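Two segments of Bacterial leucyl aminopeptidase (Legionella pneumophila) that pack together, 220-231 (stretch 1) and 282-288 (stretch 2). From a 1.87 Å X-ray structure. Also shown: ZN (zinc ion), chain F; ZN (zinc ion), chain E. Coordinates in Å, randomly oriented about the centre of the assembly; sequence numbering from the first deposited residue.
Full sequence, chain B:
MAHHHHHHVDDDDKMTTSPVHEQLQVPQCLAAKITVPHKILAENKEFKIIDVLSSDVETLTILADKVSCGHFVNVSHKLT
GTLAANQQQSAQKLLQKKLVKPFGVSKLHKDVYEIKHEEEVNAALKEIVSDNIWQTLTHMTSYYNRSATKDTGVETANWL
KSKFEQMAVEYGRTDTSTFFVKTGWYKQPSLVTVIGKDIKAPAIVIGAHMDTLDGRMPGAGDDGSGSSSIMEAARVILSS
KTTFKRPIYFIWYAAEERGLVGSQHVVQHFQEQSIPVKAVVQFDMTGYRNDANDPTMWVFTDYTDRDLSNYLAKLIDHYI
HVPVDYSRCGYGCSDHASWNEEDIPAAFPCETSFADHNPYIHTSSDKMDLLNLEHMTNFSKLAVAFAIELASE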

# COMPACT_ATOMS: atom_id res chain seq x y z
N ALA B 220 17.80 -2.33 24.09
CA ALA B 220 16.50 -2.05 24.62
C ALA B 220 15.46 -1.85 23.50
O ALA B 220 14.39 -2.45 23.49
N GLY B 221 15.73 -0.86 22.68
CA GLY B 221 14.90 -0.55 21.52
C GLY B 221 14.95 -1.66 20.51
O GLY B 221 13.90 -2.23 20.13
N ASP B 222 16.17 -1.98 20.12
CA ASP B 222 16.33 -3.06 19.17
C ASP B 222 16.94 -4.30 19.71
O ASP B 222 18.16 -4.38 19.84
N ASP B 223 16.14 -5.38 19.87
CA ASP B 223 14.67 -5.45 19.80
C ASP B 223 14.14 -6.06 21.08
O ASP B 223 13.18 -6.84 21.07
N GLY B 224 14.71 -5.60 22.19
CA GLY B 224 14.14 -5.85 23.49
C GLY B 224 12.67 -5.42 23.55
O GLY B 224 11.83 -6.13 24.05
N SER B 225 12.42 -4.21 23.03
CA SER B 225 11.09 -3.60 23.09
C SER B 225 10.09 -4.49 22.36
O SER B 225 9.05 -4.83 22.92
N GLY B 226 10.37 -4.88 21.15
CA GLY B 226 9.43 -5.71 20.44
C GLY B 226 9.24 -7.07 21.10
O GLY B 226 8.11 -7.58 21.21
N SER B 227 10.37 -7.66 21.49
CA SER B 227 10.34 -8.98 22.17
C SER B 227 9.43 -8.93 23.43
O SER B 227 8.67 -9.89 23.71
N SER B 228 9.44 -7.79 24.12
CA SER B 228 8.65 -7.62 25.34
C SER B 228 7.22 -7.29 25.10
O SER B 228 6.31 -7.76 25.81
N SER B 229 7.01 -6.39 24.14
CA SER B 229 5.65 -6.14 23.71
C SER B 229 4.94 -7.42 23.28
O SER B 229 3.79 -7.58 23.60
N ILE B 230 5.59 -8.30 22.48
CA ILE B 230 4.87 -9.51 22.05
C ILE B 230 4.73 -10.55 23.19
O ILE B 230 3.79 -11.34 23.19
N MET B 231 5.65 -10.53 24.16
CA MET B 231 5.53 -11.42 25.34
C MET B 231 4.27 -11.10 26.12
O MET B 231 3.59 -12.00 26.59
N GLN B 282 5.57 -8.46 12.20
CA GLN B 282 6.85 -8.33 12.84
C GLN B 282 6.89 -7.08 13.73
O GLN B 282 6.57 -5.95 13.28
N PHE B 283 7.35 -7.29 14.95
CA PHE B 283 7.62 -6.19 15.92
C PHE B 283 9.11 -6.03 16.15
O PHE B 283 9.75 -6.87 16.88
N ASP B 284 9.64 -5.03 15.45
CA ASP B 284 11.02 -4.65 15.57
C ASP B 284 11.05 -3.17 15.90
O ASP B 284 10.84 -2.31 15.04
N MET B 285 11.32 -2.90 17.16
CA MET B 285 11.48 -1.56 17.71
C MET B 285 10.08 -0.97 17.94
O MET B 285 9.34 -0.53 17.02
N THR B 286 9.70 -0.99 19.21
CA THR B 286 8.35 -0.58 19.65
C THR B 286 8.35 0.48 20.75
O THR B 286 7.28 0.84 21.29
N GLY B 287 9.52 1.02 21.07
CA GLY B 287 9.61 1.92 22.22
C GLY B 287 10.13 3.33 22.10
O GLY B 287 9.93 4.12 23.00
N TYR B 288 10.85 3.64 21.04
CA TYR B 288 11.43 4.97 20.91
C TYR B 288 10.54 5.84 20.17
O TYR B 288 10.03 5.47 19.07

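The two stretches are joined through metal: Asp 222 and Asp 284 share the chain F zinc, which lies 2.0 Å from Asp 222 OD1 and 2.4 and 2.5 Å from Asp 284 OD1 and OD2, with water 1 at 2.2 Å from the ion. This explains why Asp 222 OD1 and Asp 284 OD1 can sit 3.2 Å apart without a hydrogen bond. Asp 222 also bridges, its OD2 lying 2.5 Å from the chain E zinc. Both aspartates are t at chi1, and their CA-to-CB bonds point sideways and away, respectively, yet their carboxylates converge on the metal.

A cis peptide bond precedes Asp 223, which points toward stretch 2 (chi1 t). Its OD1 accepts from Met 285 N at 3.0 Å and 166°. Ser 225, rotamer p, works in both directions: OG accepts from Thr 286 N (2.9 Å, 170°) and donates to Gly 221 O (2.6 Å). Thr 286, also p, donates from OG1 to Ser 229 OG at 3.0 Å; Ser 229 is m.

Gly 226 permits the close approach, since an ideal CB would lie 2.3 Å from Phe 283 O, a clash. Beyond it, Ile 230 (chi1 p, chi2 t) packs obliquely on the ring of Phe 283 (chi1 m), with CG2 3.4 Å from CD2.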

# COMPACT_ATOMS: atom_id res chain seq x y z
CB ALA B 220 16.60 -0.86 25.56
CB ASP B 222 17.24 -2.44 18.09
CG ASP B 222 17.42 -3.29 16.86
OD1 ASP B 222 16.63 -4.23 16.61
OD2 ASP B 222 18.39 -3.01 16.14
CB ASP B 223 14.21 -6.25 18.60
CG ASP B 223 12.74 -6.21 18.41
OD1 ASP B 223 12.07 -5.25 18.83
OD2 ASP B 223 12.23 -7.15 17.74
CB SER B 225 11.14 -2.20 22.51
OG SER B 225 11.53 -2.19 21.11
CB SER B 227 11.75 -9.33 22.56
OG SER B 227 12.58 -9.63 21.47
CB SER B 228 9.24 -6.55 26.27
OG SER B 228 10.60 -6.82 26.58
CB SER B 229 5.61 -5.10 22.53
OG SER B 229 6.03 -3.80 22.88
CB ILE B 230 5.39 -10.18 20.75
CG1 ILE B 230 6.73 -10.82 20.98
CG2 ILE B 230 5.40 -9.16 19.58
CD1 ILE B 230 7.07 -11.78 19.87
CB MET B 231 6.76 -11.37 26.23
CG MET B 231 6.71 -12.37 27.47
SD MET B 231 6.70 -14.08 26.88
CE MET B 231 8.43 -14.23 26.47
CB GLN B 282 7.95 -8.28 11.78
CG GLN B 282 9.37 -7.95 12.22
CD GLN B 282 10.01 -9.04 13.04
OE1 GLN B 282 9.41 -10.10 13.28
NE2 GLN B 282 11.30 -8.84 13.39
CB PHE B 283 6.85 -6.41 17.20
CG PHE B 283 5.38 -6.32 17.03
CD1 PHE B 283 4.72 -5.08 17.12
CD2 PHE B 283 4.63 -7.41 16.75
CE1 PHE B 283 3.34 -4.98 16.91
CE2 PHE B 283 3.28 -7.33 16.59
CZ PHE B 283 2.65 -6.08 16.60
CB ASP B 284 11.76 -4.91 14.25
CG ASP B 284 13.23 -4.52 14.33
OD1 ASP B 284 13.67 -4.06 15.40
OD2 ASP B 284 13.94 -4.68 13.31
CB MET B 285 12.43 -0.63 16.97
CG MET B 285 13.75 -1.27 16.68
SD MET B 285 14.95 -0.25 15.85
CE MET B 285 14.09 0.29 14.39
CB THR B 286 7.58 -1.80 20.20
OG1 THR B 286 8.19 -2.29 21.38
CG2 THR B 286 7.40 -2.89 19.15
CB TYR B 288 12.82 4.88 20.25
CG TYR B 288 13.46 6.26 20.01
CD1 TYR B 288 14.25 6.89 21.01
CD2 TYR B 288 13.31 6.90 18.78
CE1 TYR B 288 14.84 8.15 20.75
CE2 TYR B 288 13.88 8.13 18.54
CZ TYR B 288 14.64 8.72 19.55
OH TYR B 288 15.14 9.96 19.27
ZN ZN F . 15.83 -4.98 14.99
ZN ZN E . 18.33 -4.51 14.16
O HOH W 1 15.79 -3.03 14.00